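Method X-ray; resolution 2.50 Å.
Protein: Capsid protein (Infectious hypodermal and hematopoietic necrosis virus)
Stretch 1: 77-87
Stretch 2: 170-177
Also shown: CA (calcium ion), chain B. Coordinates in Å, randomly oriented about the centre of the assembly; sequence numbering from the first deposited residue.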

# COMPACT_ATOMS: atom_id res chain seq x y z
N HIS A 77 85.29 -22.65 -34.67
CA HIS A 77 84.73 -22.48 -36.00
C HIS A 77 85.27 -23.48 -37.03
O HIS A 77 84.79 -23.52 -38.16
CB HIS A 77 84.97 -21.05 -36.49
CG HIS A 77 86.40 -20.63 -36.42
ND1 HIS A 77 87.05 -20.01 -37.47
CD2 HIS A 77 87.31 -20.73 -35.42
CE1 HIS A 77 88.30 -19.76 -37.12
NE2 HIS A 77 88.48 -20.18 -35.89
N TRP A 78 86.27 -24.26 -36.63
CA TRP A 78 86.86 -25.25 -37.54
C TRP A 78 86.01 -26.52 -37.57
O TRP A 78 86.00 -27.29 -36.61
CB TRP A 78 88.28 -25.62 -37.09
CG TRP A 78 89.30 -24.55 -37.31
CD1 TRP A 78 89.07 -23.24 -37.65
CD2 TRP A 78 90.72 -24.68 -37.16
NE1 TRP A 78 90.26 -22.55 -37.72
CE2 TRP A 78 91.29 -23.41 -37.43
CE3 TRP A 78 91.57 -25.75 -36.83
CZ2 TRP A 78 92.67 -23.18 -37.38
CZ3 TRP A 78 92.95 -25.52 -36.78
CH2 TRP A 78 93.48 -24.25 -37.05
N MET A 79 85.30 -26.73 -38.67
CA MET A 79 84.46 -27.91 -38.81
C MET A 79 85.25 -29.20 -38.61
O MET A 79 84.72 -30.20 -38.14
CB MET A 79 83.80 -27.92 -40.19
CG MET A 79 82.80 -26.82 -40.40
SD MET A 79 82.09 -26.82 -42.06
CE MET A 79 81.15 -28.36 -42.04
N ASN A 80 86.53 -29.15 -38.96
CA ASN A 80 87.40 -30.31 -38.84
C ASN A 80 87.43 -30.89 -37.44
O ASN A 80 87.58 -32.10 -37.27
CB ASN A 80 88.82 -29.93 -39.26
CG ASN A 80 88.86 -29.16 -40.56
OD1 ASN A 80 88.35 -28.04 -40.65
ND2 ASN A 80 89.45 -29.76 -41.59
N LEU A 81 87.28 -30.04 -36.43
CA LEU A 81 87.32 -30.51 -35.05
C LEU A 81 86.11 -31.36 -34.69
O LEU A 81 86.15 -32.09 -33.70
CB LEU A 81 87.41 -29.33 -34.09
CG LEU A 81 88.67 -28.46 -34.16
CD1 LEU A 81 88.58 -27.38 -33.10
CD2 LEU A 81 89.92 -29.31 -33.94
N TYR A 82 85.05 -31.28 -35.48
CA TYR A 82 83.84 -32.04 -35.19
C TYR A 82 83.63 -33.25 -36.09
O TYR A 82 83.10 -34.27 -35.65
CB TYR A 82 82.61 -31.13 -35.31
CG TYR A 82 82.69 -29.84 -34.52
CD1 TYR A 82 82.16 -29.75 -33.23
CD2 TYR A 82 83.28 -28.70 -35.07
CE1 TYR A 82 82.22 -28.55 -32.51
CE2 TYR A 82 83.34 -27.51 -34.37
CZ TYR A 82 82.81 -27.44 -33.09
OH TYR A 82 82.86 -26.24 -32.42
N LEU A 83 84.04 -33.14 -37.35
CA LEU A 83 83.88 -34.24 -38.30
C LEU A 83 84.98 -35.29 -38.24
O LEU A 83 84.86 -36.37 -38.83
CB LEU A 83 83.76 -33.68 -39.72
CG LEU A 83 82.37 -33.22 -40.16
CD1 LEU A 83 81.71 -32.40 -39.07
CD2 LEU A 83 82.49 -32.41 -41.44
N TYR A 84 86.05 -34.98 -37.51
CA TYR A 84 87.16 -35.91 -37.35
C TYR A 84 87.33 -36.28 -35.89
O TYR A 84 86.82 -35.60 -35.00
CB TYR A 84 88.47 -35.28 -37.84
CG TYR A 84 88.60 -35.22 -39.34
CD1 TYR A 84 89.20 -36.26 -40.05
CD2 TYR A 84 88.11 -34.13 -40.05
CE1 TYR A 84 89.31 -36.21 -41.44
CE2 TYR A 84 88.22 -34.07 -41.44
CZ TYR A 84 88.82 -35.11 -42.13
OH TYR A 84 88.94 -35.05 -43.50
N GLY A 85 88.05 -37.37 -35.66
CA GLY A 85 88.32 -37.83 -34.31
C GLY A 85 89.72 -38.43 -34.30
O GLY A 85 90.51 -38.17 -35.22
N LEU A 86 90.03 -39.23 -33.29
CA LEU A 86 91.34 -39.85 -33.20
C LEU A 86 91.28 -41.35 -33.42
O LEU A 86 90.40 -42.03 -32.89
CB LEU A 86 91.98 -39.57 -31.84
CG LEU A 86 92.29 -38.10 -31.56
CD1 LEU A 86 92.98 -37.98 -30.21
CD2 LEU A 86 93.16 -37.53 -32.67
N LYS A 87 92.23 -41.87 -34.20
CA LYS A 87 92.34 -43.29 -34.48
C LYS A 87 92.90 -43.90 -33.19
O LYS A 87 93.91 -43.42 -32.66
CB LYS A 87 93.32 -43.49 -35.64
CG LYS A 87 93.33 -44.85 -36.30
CD LYS A 87 94.54 -44.92 -37.23
CE LYS A 87 94.56 -46.19 -38.06
NZ LYS A 87 93.56 -46.14 -39.15
N THR A 170 99.70 -30.19 -36.90
CA THR A 170 98.81 -31.02 -37.72
C THR A 170 97.38 -31.02 -37.18
O THR A 170 97.13 -30.59 -36.05
CB THR A 170 99.26 -32.48 -37.73
OG1 THR A 170 99.08 -33.04 -36.42
CG2 THR A 170 100.73 -32.59 -38.12
N LEU A 171 96.45 -31.52 -37.98
CA LEU A 171 95.06 -31.60 -37.54
C LEU A 171 94.98 -32.48 -36.29
O LEU A 171 94.22 -32.18 -35.36
CB LEU A 171 94.17 -32.17 -38.64
CG LEU A 171 92.73 -32.46 -38.19
CD1 LEU A 171 92.11 -31.19 -37.65
CD2 LEU A 171 91.91 -33.00 -39.36
N ALA A 172 95.75 -33.56 -36.27
CA ALA A 172 95.74 -34.45 -35.12
C ALA A 172 96.07 -33.69 -33.83
O ALA A 172 95.43 -33.89 -32.80
CB ALA A 172 96.74 -35.59 -35.32
N LYS A 173 97.08 -32.83 -33.89
CA LYS A 173 97.48 -32.05 -32.72
C LYS A 173 96.31 -31.20 -32.21
O LYS A 173 96.00 -31.20 -31.02
CB LYS A 173 98.66 -31.14 -33.06
CG LYS A 173 99.97 -31.88 -33.31
CD LYS A 173 100.67 -32.23 -32.01
CE LYS A 173 101.20 -30.97 -31.31
NZ LYS A 173 101.92 -31.26 -30.02
N TRP A 174 95.66 -30.48 -33.12
CA TRP A 174 94.53 -29.64 -32.75
C TRP A 174 93.42 -30.46 -32.10
O TRP A 174 92.76 -30.00 -31.17
CB TRP A 174 93.98 -28.90 -33.96
CG TRP A 174 94.80 -27.73 -34.40
CD1 TRP A 174 95.59 -27.64 -35.51
CD2 TRP A 174 94.86 -26.44 -33.76
NE1 TRP A 174 96.12 -26.38 -35.61
CE2 TRP A 174 95.69 -25.63 -34.55
CE3 TRP A 174 94.28 -25.90 -32.61
CZ2 TRP A 174 95.97 -24.30 -34.23
CZ3 TRP A 174 94.55 -24.58 -32.28
CH2 TRP A 174 95.39 -23.79 -33.09
N ILE A 175 93.19 -31.66 -32.61
CA ILE A 175 92.15 -32.51 -32.04
C ILE A 175 92.60 -32.95 -30.65
O ILE A 175 91.79 -33.03 -29.72
CB ILE A 175 91.91 -33.75 -32.92
CG1 ILE A 175 91.29 -33.33 -34.25
CG2 ILE A 175 91.01 -34.74 -32.19
CD1 ILE A 175 90.98 -34.49 -35.17
N GLN A 176 93.89 -33.21 -30.51
CA GLN A 176 94.43 -33.64 -29.24
C GLN A 176 94.33 -32.53 -28.18
O GLN A 176 94.05 -32.80 -27.01
CB GLN A 176 95.90 -34.04 -29.40
CG GLN A 176 96.12 -35.49 -29.83
CD GLN A 176 97.42 -35.70 -30.60
OE1 GLN A 176 98.45 -35.09 -30.29
NE2 GLN A 176 97.38 -36.57 -31.60
N ASN A 177 94.53 -31.29 -28.61
CA ASN A 177 94.51 -30.19 -27.66
C ASN A 177 94.58 -28.83 -28.35
O ASN A 177 95.01 -28.73 -29.51
CB ASN A 177 95.74 -30.33 -26.74
CG ASN A 177 95.58 -29.62 -25.40
OD1 ASN A 177 95.04 -30.19 -24.45
ND2 ASN A 177 96.04 -28.38 -25.33
CA CA B . 93.75 -34.55 -25.47
O HOH W 1 91.93 -34.70 -27.05
O HOH W 2 95.37 -32.98 -24.70
O HOH W 3 94.79 -35.34 -23.44

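A contact between a helix and a neighbouring segment can form without a hydrogen bond between its two sides, through close side-chain packing, and this pair of stretches from a viral capsid protein is a clear example. No hydrogen bond crosses between them; the 507 Å² they bury together is covered mostly by apolar and aromatic packing. The helix 171-176 crosses the strand 84-86 at 79°, close to perpendicular, with the axes 8.6 Å apart at their nearest, a gap that side chains must fill.

Leu171 and Tyr84 both have CA-to-CB bonds directed toward the opposing stretch. Leu171 adopts the t, p rotamer, which lays CD2 over one face of the Tyr84 ring, 4.1 Å from the ring centroid and only 16° off the normal, a CH-pi contact. The m setting of Tyr84 chi1, with chi2 near -90°, presents that face to the methyl. The other branch of Leu171 is used as well: CD1 lies 3.9 Å from CB of Asn80, whose amide group is hydrogen-bonded elsewhere in the structure.

Ile175 illustrates how a side chain that starts sideways can still become central. Its m, t conformation extends CG1 and CD1 so that CD1 reaches CB of Tyr84 at 3.7 Å and O of Gly85 at the same distance, while CG2 meets CD2 of Leu86 at 3.6 Å. Leu86 makes the complementary move. It too leaves its backbone sideways, and its m, t rotamer brings both methyls to the helix, CD2 against Ile175 and CD1 4.0 Å from CG of Gln176. Leu81, again sideways and again m, t, turns CD2 toward the helix, 4.1 Å from CB of Trp174 and 4.3 Å from CG1 of Ile175. Three sideways residues thus reach the contact through extended chi2 angles.

The indoles follow a different rule. Trp78 and Trp174 both point toward the opposing stretch with chi1 in m, but their chi2 values, 11° and 108°, orient the rings differently. The planes meet at 67°, and the edge of Trp78 addresses the face of Trp174, with CZ3 of Trp78 3.5 Å from NE1 of Trp174. That nitrogen lies beneath an aromatic edge, and its hydrogen bond is made elsewhere in the structure.

At the start of the helix Thr170, with chi1 in p, accepts from Lys173 N (N to OG1, 3.2 Å), a capping bond; at the last helical residue, Gln176 O binds the calcium ion CA at 2.4 Å.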